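Local coordinates for predicted HD superfamily hydrolase (uncultured Thermotogales bacterium, PDB 2PQ7), which binds a pair of iron ions in an HD-domain metal centre and probably acts as a metal-dependent hydrolase, at the Fe (III) ion site and the interface of chains A and B. Numbering follows the deposited sequence. Chains: chain A/B, Predicted HD superfamily hydrolase.

Contact 1: the Fe (III) ion site. Residues chain A 37, 41, 63, 66-67, 70, 73, 80, 109, 112-113, 132, 135. With FE (Fe (III) ion), chain C; FE (Fe (III) ion), chain D; PO4 (phosphate ion), chain E; PO4 (phosphate ion), chain F.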
loop_
_atom_site.group_PDB
_atom_site.type_symbol
_atom_site.label_atom_id
_atom_site.label_comp_id
_atom_site.label_asym_id
_atom_site.label_seq_id
_atom_site.Cartn_x
_atom_site.Cartn_y
_atom_site.Cartn_z
ATOM N N HIS A 37 -16.815 -0.105 -3.836
ATOM C CA HIS A 37 -16.519 0.602 -5.079
ATOM C C HIS A 37 -17.584 1.705 -5.361
ATOM O O HIS A 37 -17.267 2.873 -5.619
ATOM C CB HIS A 37 -16.376 -0.351 -6.247
ATOM C CG HIS A 37 -16.487 0.305 -7.579
ATOM N ND1 HIS A 37 -15.476 1.067 -8.135
ATOM C CD2 HIS A 37 -17.537 0.382 -8.435
ATOM C CE1 HIS A 37 -15.872 1.506 -9.319
ATOM N NE2 HIS A 37 -17.120 1.105 -9.523
ATOM N N VAL A 41 -16.960 5.669 -5.717
ATOM C CA VAL A 41 -17.340 6.385 -6.961
ATOM C C VAL A 41 -18.261 7.562 -6.623
ATOM O O VAL A 41 -18.130 8.667 -7.159
ATOM C CB VAL A 41 -17.944 5.422 -8.004
ATOM C CG1 VAL A 41 -18.451 6.220 -9.261
ATOM C CG2 VAL A 41 -16.891 4.447 -8.449
ATOM N N ALA A 63 -23.916 7.857 -9.818
ATOM C CA ALA A 63 -22.864 7.072 -9.189
ATOM C C ALA A 63 -23.406 5.957 -8.307
ATOM O O ALA A 63 -22.907 4.847 -8.328
ATOM C CB ALA A 63 -21.975 7.972 -8.364
ATOM N N HIS A 66 -24.962 3.290 -10.692
ATOM C CA HIS A 66 -24.313 2.894 -11.972
ATOM C C HIS A 66 -23.971 1.410 -12.067
ATOM O O HIS A 66 -24.071 0.848 -13.122
ATOM C CB HIS A 66 -23.105 3.754 -12.299
ATOM C CG HIS A 66 -21.838 3.328 -11.639
ATOM N ND1 HIS A 66 -21.595 3.494 -10.300
ATOM C CD2 HIS A 66 -20.726 2.750 -12.155
ATOM C CE1 HIS A 66 -20.395 3.011 -10.009
ATOM N NE2 HIS A 66 -19.844 2.546 -11.128
ATOM N N ASP A 67 -23.586 0.795 -10.958
ATOM C CA ASP A 67 -23.262 -0.625 -10.923
ATOM C C ASP A 67 -24.299 -1.467 -10.144
ATOM O O ASP A 67 -23.967 -2.596 -9.732
ATOM C CB ASP A 67 -21.887 -0.799 -10.312
ATOM C CG ASP A 67 -20.757 -0.479 -11.290
ATOM O OD1 ASP A 67 -20.903 -0.483 -12.547
ATOM O OD2 ASP A 67 -19.615 -0.256 -10.790
ATOM N N ARG A 70 -24.626 -4.893 -11.352
ATOM C CA ARG A 70 -23.411 -5.729 -11.435
ATOM C C ARG A 70 -23.644 -7.138 -10.882
ATOM O O ARG A 70 -23.238 -8.120 -11.489
ATOM C CB ARG A 70 -22.202 -5.092 -10.737
ATOM C CG ARG A 70 -21.267 -4.395 -11.625
ATOM C CD ARG A 70 -20.417 -5.387 -12.354
ATOM N NE ARG A 70 -19.433 -4.730 -13.194
ATOM C CZ ARG A 70 -18.630 -5.366 -14.035
ATOM N NH1 ARG A 70 -18.697 -6.680 -14.157
ATOM N NH2 ARG A 70 -17.768 -4.673 -14.772
ATOM N N GLU A 73 -25.475 -9.024 -13.414
ATOM C CA GLU A 73 -24.626 -9.422 -14.560
ATOM C C GLU A 73 -23.806 -10.675 -14.198
ATOM O O GLU A 73 -23.647 -11.553 -15.029
ATOM C CB GLU A 73 -23.674 -8.295 -14.971
ATOM C CG GLU A 73 -22.795 -8.691 -16.140
ATOM C CD GLU A 73 -21.927 -7.590 -16.683
ATOM O OE1 GLU A 73 -22.305 -6.432 -16.637
ATOM O OE2 GLU A 73 -20.853 -7.907 -17.215
ATOM N N HIS A 80 -24.575 -4.910 -17.346
ATOM C CA HIS A 80 -25.017 -4.119 -16.202
ATOM C C HIS A 80 -25.287 -2.635 -16.546
ATOM O O HIS A 80 -26.120 -1.965 -15.886
ATOM C CB HIS A 80 -24.079 -4.228 -15.020
ATOM C CG HIS A 80 -22.789 -3.472 -15.137
ATOM N ND1 HIS A 80 -21.709 -3.927 -15.874
ATOM C CD2 HIS A 80 -22.400 -2.301 -14.582
ATOM C CE1 HIS A 80 -20.719 -3.054 -15.783
ATOM N NE2 HIS A 80 -21.103 -2.069 -14.975
ATOM N N ILE A 109 -25.689 6.188 -16.997
ATOM C CA ILE A 109 -25.392 4.834 -16.578
ATOM C C ILE A 109 -25.202 3.954 -17.796
ATOM O O ILE A 109 -24.325 3.095 -17.864
ATOM C CB ILE A 109 -26.530 4.293 -15.689
ATOM C CG1 ILE A 109 -26.587 5.115 -14.374
ATOM C CG2 ILE A 109 -26.388 2.758 -15.427
ATOM C CD1 ILE A 109 -27.831 4.837 -13.518
ATOM N N HIS A 112 -21.611 4.364 -19.255
ATOM C CA HIS A 112 -20.435 4.379 -18.400
ATOM C C HIS A 112 -19.261 3.440 -18.657
ATOM O O HIS A 112 -18.168 3.750 -18.215
ATOM C CB HIS A 112 -20.826 4.353 -16.906
ATOM C CG HIS A 112 -20.994 2.976 -16.319
ATOM N ND1 HIS A 112 -22.200 2.312 -16.280
ATOM C CD2 HIS A 112 -20.101 2.176 -15.688
ATOM C CE1 HIS A 112 -22.030 1.145 -15.679
ATOM N NE2 HIS A 112 -20.761 1.037 -15.299
ATOM N N ARG A 113 -19.481 2.349 -19.356
ATOM C CA ARG A 113 -18.350 1.450 -19.652
ATOM C C ARG A 113 -17.452 1.971 -20.782
ATOM O O ARG A 113 -17.947 2.676 -21.672
ATOM C CB ARG A 113 -18.806 0.062 -20.045
ATOM C CG ARG A 113 -19.649 -0.681 -19.079
ATOM C CD ARG A 113 -19.065 -2.105 -18.962
ATOM N NE ARG A 113 -20.023 -3.167 -19.198
ATOM C CZ ARG A 113 -19.827 -4.437 -18.849
ATOM N NH1 ARG A 113 -18.717 -4.820 -18.207
ATOM N NH2 ARG A 113 -20.763 -5.339 -19.121
ATOM N N ASP A 132 -15.831 6.857 -11.812
ATOM C CA ASP A 132 -15.699 5.395 -11.852
ATOM C C ASP A 132 -14.238 5.051 -12.111
ATOM O O ASP A 132 -13.616 4.272 -11.355
ATOM C CB ASP A 132 -16.578 4.857 -12.967
ATOM C CG ASP A 132 -16.701 3.337 -12.975
ATOM O OD1 ASP A 132 -16.842 2.741 -11.871
ATOM O OD2 ASP A 132 -16.691 2.771 -14.090
ATOM N N ASP A 135 -11.320 5.263 -9.533
ATOM C CA ASP A 135 -11.214 4.220 -8.508
ATOM C C ASP A 135 -10.133 3.177 -8.799
ATOM O O ASP A 135 -9.807 2.395 -7.913
ATOM C CB ASP A 135 -12.568 3.548 -8.264
ATOM C CG ASP A 135 -12.613 2.834 -6.919
ATOM O OD1 ASP A 135 -12.248 3.459 -5.898
ATOM O OD2 ASP A 135 -13.035 1.667 -6.914
HETATM FE FE FE C . -19.717 -0.540 -14.159
HETATM FE FE FE D . -18.150 1.125 -11.419
HETATM P P PO4 E . -17.271 -1.936 -12.404
HETATM O O1 PO4 E . -16.152 -2.579 -13.183
HETATM O O2 PO4 E . -17.513 -2.811 -11.162
HETATM O O3 PO4 E . -18.520 -1.965 -13.287
HETATM O O4 PO4 E . -16.788 -0.586 -11.877
HETATM P P PO4 F . -17.080 -1.042 -16.103
HETATM O O1 PO4 F . -16.765 -2.527 -16.228
HETATM O O2 PO4 F . -16.250 -0.405 -15.006
HETATM O O3 PO4 F . -18.557 -0.809 -15.851
HETATM O O4 PO4 F . -16.711 -0.415 -17.425
HETATM O O HOH W 1 -18.529 0.902 -13.445
#

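Contact 2: the interface of chains A and B. Residues chain A 138-143, 205, 209; chain B 142, 146, 209, 212-213, 216.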
loop_
_atom_site.group_PDB
_atom_site.type_symbol
_atom_site.label_atom_id
_atom_site.label_comp_id
_atom_site.label_asym_id
_atom_site.label_seq_id
_atom_site.Cartn_x
_atom_site.Cartn_y
_atom_site.Cartn_z
ATOM N N GLY A 138 -4.773 5.120 -6.750
ATOM C CA GLY A 138 -4.741 5.708 -5.432
ATOM C C GLY A 138 -4.367 4.706 -4.347
ATOM O O GLY A 138 -4.022 3.552 -4.640
ATOM N N ALA A 139 -4.482 5.146 -3.107
ATOM C CA ALA A 139 -4.100 4.352 -1.942
ATOM C C ALA A 139 -4.967 3.114 -1.765
ATOM O O ALA A 139 -4.468 2.019 -1.500
ATOM C CB ALA A 139 -4.151 5.194 -0.710
ATOM N N VAL A 140 -6.283 3.242 -1.934
ATOM C CA VAL A 140 -7.160 2.083 -1.774
ATOM C C VAL A 140 -6.887 1.065 -2.859
ATOM O O VAL A 140 -6.852 -0.139 -2.584
ATOM C CB VAL A 140 -8.669 2.476 -1.722
ATOM C CG1 VAL A 140 -9.541 1.236 -1.643
ATOM C CG2 VAL A 140 -8.951 3.382 -0.532
ATOM N N ALA A 141 -6.676 1.524 -4.095
ATOM C CA ALA A 141 -6.313 0.631 -5.198
ATOM C C ALA A 141 -5.007 -0.164 -4.894
ATOM O O ALA A 141 -4.934 -1.352 -5.160
ATOM C CB ALA A 141 -6.169 1.427 -6.488
ATOM N N ILE A 142 -4.001 0.528 -4.369
ATOM C CA ILE A 142 -2.758 -0.125 -3.946
ATOM C C ILE A 142 -3.068 -1.194 -2.905
ATOM O O ILE A 142 -2.592 -2.318 -3.006
ATOM C CB ILE A 142 -1.730 0.882 -3.384
ATOM C CG1 ILE A 142 -1.189 1.799 -4.478
ATOM C CG2 ILE A 142 -0.573 0.146 -2.696
ATOM C CD1 ILE A 142 -0.534 3.081 -3.935
ATOM N N ALA A 143 -3.818 -0.837 -1.871
ATOM C CA ALA A 143 -4.179 -1.796 -0.852
ATOM C C ALA A 143 -4.896 -3.012 -1.475
ATOM O O ALA A 143 -4.628 -4.158 -1.077
ATOM C CB ALA A 143 -5.010 -1.167 0.231
ATOM N N PHE A 205 1.138 9.634 -6.534
ATOM C CA PHE A 205 1.253 8.911 -5.272
ATOM C C PHE A 205 1.572 7.444 -5.540
ATOM O O PHE A 205 2.450 6.858 -4.867
ATOM C CB PHE A 205 -0.017 9.054 -4.398
ATOM C CG PHE A 205 0.104 8.360 -3.075
ATOM C CD1 PHE A 205 0.903 8.905 -2.109
ATOM C CD2 PHE A 205 -0.477 7.133 -2.853
ATOM C CE1 PHE A 205 1.067 8.282 -0.886
ATOM C CE2 PHE A 205 -0.307 6.488 -1.604
ATOM C CZ PHE A 205 0.479 7.069 -0.656
ATOM N N PHE A 209 4.873 5.359 -4.427
ATOM C CA PHE A 209 4.749 4.099 -3.712
ATOM C C PHE A 209 5.651 3.038 -4.352
ATOM O O PHE A 209 6.378 2.330 -3.638
ATOM C CB PHE A 209 3.308 3.581 -3.677
ATOM C CG PHE A 209 3.137 2.372 -2.793
ATOM C CD1 PHE A 209 3.481 1.117 -3.250
ATOM C CD2 PHE A 209 2.682 2.505 -1.487
ATOM C CE1 PHE A 209 3.367 0.015 -2.413
ATOM C CE2 PHE A 209 2.557 1.414 -0.675
ATOM C CZ PHE A 209 2.906 0.179 -1.126
ATOM N N ILE B 142 3.723 -1.324 4.445
ATOM C CA ILE B 142 2.320 -1.130 4.066
ATOM C C ILE B 142 1.843 -2.320 3.241
ATOM O O ILE B 142 0.781 -2.873 3.502
ATOM C CB ILE B 142 2.101 0.182 3.282
ATOM C CG1 ILE B 142 2.307 1.407 4.172
ATOM C CG2 ILE B 142 0.698 0.215 2.661
ATOM C CD1 ILE B 142 2.551 2.704 3.383
ATOM N N PHE B 146 -1.289 -5.331 4.134
ATOM C CA PHE B 146 -2.385 -5.721 3.259
ATOM C C PHE B 146 -2.301 -7.155 2.739
ATOM O O PHE B 146 -3.338 -7.818 2.569
ATOM C CB PHE B 146 -2.584 -4.663 2.161
ATOM C CG PHE B 146 -3.124 -3.377 2.703
ATOM C CD1 PHE B 146 -4.418 -3.310 3.189
ATOM C CD2 PHE B 146 -2.361 -2.233 2.749
ATOM C CE1 PHE B 146 -4.936 -2.132 3.709
ATOM C CE2 PHE B 146 -2.887 -1.062 3.263
ATOM C CZ PHE B 146 -4.170 -1.015 3.743
ATOM N N PHE B 209 -0.257 7.874 3.163
ATOM C CA PHE B 209 -0.980 6.708 2.679
ATOM C C PHE B 209 -2.304 6.557 3.435
ATOM O O PHE B 209 -3.354 6.340 2.810
ATOM C CB PHE B 209 -0.171 5.415 2.818
ATOM C CG PHE B 209 -0.834 4.231 2.163
ATOM C CD1 PHE B 209 -1.852 3.555 2.804
ATOM C CD2 PHE B 209 -0.472 3.831 0.882
ATOM C CE1 PHE B 209 -2.491 2.497 2.173
ATOM C CE2 PHE B 209 -1.095 2.778 0.274
ATOM C CZ PHE B 209 -2.104 2.121 0.907
ATOM N N ARG B 212 -4.821 9.358 2.632
ATOM C CA ARG B 212 -5.392 9.135 1.323
ATOM C C ARG B 212 -6.382 7.991 1.330
ATOM O O ARG B 212 -7.435 8.100 0.727
ATOM C CB ARG B 212 -4.307 8.866 0.267
ATOM C CG ARG B 212 -3.516 10.077 -0.134
ATOM C CD ARG B 212 -2.438 9.726 -1.157
ATOM N NE ARG B 212 -1.754 10.940 -1.539
ATOM C CZ ARG B 212 -2.175 11.770 -2.482
ATOM N NH1 ARG B 212 -3.298 11.527 -3.160
ATOM N NH2 ARG B 212 -1.488 12.886 -2.725
ATOM N N PHE B 213 -6.032 6.891 1.985
ATOM C CA PHE B 213 -6.905 5.735 2.116
ATOM C C PHE B 213 -8.245 6.170 2.701
ATOM O O PHE B 213 -9.305 5.877 2.137
ATOM C CB PHE B 213 -6.255 4.668 3.009
ATOM C CG PHE B 213 -6.971 3.358 3.021
ATOM C CD1 PHE B 213 -8.049 3.168 3.854
ATOM C CD2 PHE B 213 -6.570 2.325 2.224
ATOM C CE1 PHE B 213 -8.710 1.952 3.876
ATOM C CE2 PHE B 213 -7.232 1.113 2.217
ATOM C CZ PHE B 213 -8.291 0.920 3.052
ATOM N N GLU B 216 -10.202 8.582 0.339
ATOM C CA GLU B 216 -10.774 7.856 -0.790
ATOM C C GLU B 216 -11.888 6.905 -0.400
ATOM O O GLU B 216 -12.810 6.674 -1.176
ATOM C CB GLU B 216 -9.700 7.011 -1.473
ATOM C CG GLU B 216 -8.578 7.798 -2.167
ATOM C CD GLU B 216 -7.401 6.916 -2.567
ATOM O OE1 GLU B 216 -7.584 5.680 -2.659
ATOM O OE2 GLU B 216 -6.296 7.477 -2.804
HETATM O O HOH W 2 -7.771 4.158 -4.785
#

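Contact 1: the Fe (III) ion site
Two Fe (III) ions, 3.6 Å apart (FE (chain C) to FE (chain D)), are joined by water 1, by the A:Asp67 carboxylate and by the phosphate PO4 (chain E). A:Asp67 gives OD1 to FE (chain C) and OD2 to FE (chain D). PO4 (chain E) does likewise through O3 and O4. A:His80, A:His112 and O3 of the poorly ordered PO4 (chain F) also bind FE (chain C), giving it near-octahedral geometry; A:His37, A:His66 and A:Asp132 OD1 do the same for FE (chain D). A:Asp132 OD2 lies 2.7 Å from the oxygen of water 1, so the carboxylate meets both metal and bridging water.

A:Arg70, bent at chi2 (-77°), lays its guanidinium edge side-on to PO4 (chain E): NE reaches O3 at 2.9 Å, nearly in plane, and NH2 shares that oxygen while also making a bent hydrogen bond to O1 of PO4 (chain F). An alanine here would probably loosen both phosphates, since this edge is removed.

Each histidine binds iron through NE2 and is fixed through ND1. A:His37 ND1 points straight (177°) at A:Asp135 OD2, 2.8 Å away. A:His66 ND1 and A:His112 ND1 use carbonyl lone pairs of A:Ala63 and A:Ile109. A:Glu73 OE1 takes both N and ND1 of A:His80, and its negative charge may make NE2 a stronger electron-pair donor to iron.

A:His66 and A:Asp67 form the signature HD pair. The phosphates may come from crystallisation, but the di-iron centre they occupy is probably where the protein performs hydrolysis.

Contact 2: the interface of chains A and B
B:Glu216, on helix 193-217 of chain B, meets the start of helix 139-147 of chain A. Its CG lies anti to its own carbonyl carbon (chi1 -66°) and the chain runs on extended. CB packs on CG2 of A:Val140, the two side chains sliding past each other in opposite directions. CD faces the first turn and lies 3.5 Å from A:Ala139 N. At the tip, OE2 accepts the A:Ala139 N-H at 3.0 Å on its syn lone pair, whereas OE1 is met by A:Val140 N from above the carboxylate plane, at 2.9 Å and almost straight (173°). OE1 also holds water 2, which is bonded to A:Ala141 N. The carboxylate thus caps the helix, and its charge would probably be steadied by the positive end of the helix dipole.

One turn back, B:Arg212 extends from CG to NE and meets A:Phe205 tip to tip. Its CD sits over the centre of the ring, 3.5 Å from the centroid, with ring and guanidinium planes 24° apart. B:Phe209 CD2 comes to the edge of the same ring, in its plane, 3.6 Å from A:Phe205 CE2, and the two side chains cross at about a right angle. The B:Phe209 ring is itself sandwiched: A:Ala139 CB stands over the centre of one face and B:Ile142 CG2 of its own chain over the other.

A:Ala143 CB sits over the centre of one face of the B:Phe146 ring, 3.4 Å from its centroid, and touches the edge of B:Phe213. A:Val140 CG2 lies over a face of B:Phe213 toward the rim. Near the two-fold axis, A:Phe209 CE2 meets B:Phe209 CE2 at 4.0 Å.

Helix 193-217, the last of each chain, therefore packs against helices 139-147 and 193-217 of its partner, and the two 139-147 helices also meet, a symmetric helical interface that may hold a dimer together.

The centres of the C-alpha atoms of contact 1 and contact 2 lie about 21 Å apart, and the two share no residue. A short stretch of chain A connects them: helix 123-133 and the following 3-10 helix 134-136 contribute to contact 1, and A:Gly138 and helix 139-147 begin contact 2 soon afterwards. The protein ligands of the metals described in contact 1 come from chain A, so the partner need not contribute any of these. Two-fold symmetry repeats both contacts in the other copy. If the pair is biological, contact 2 could steady the backbone just beyond the metal-binding segment, though the structure alone shows no communication between them.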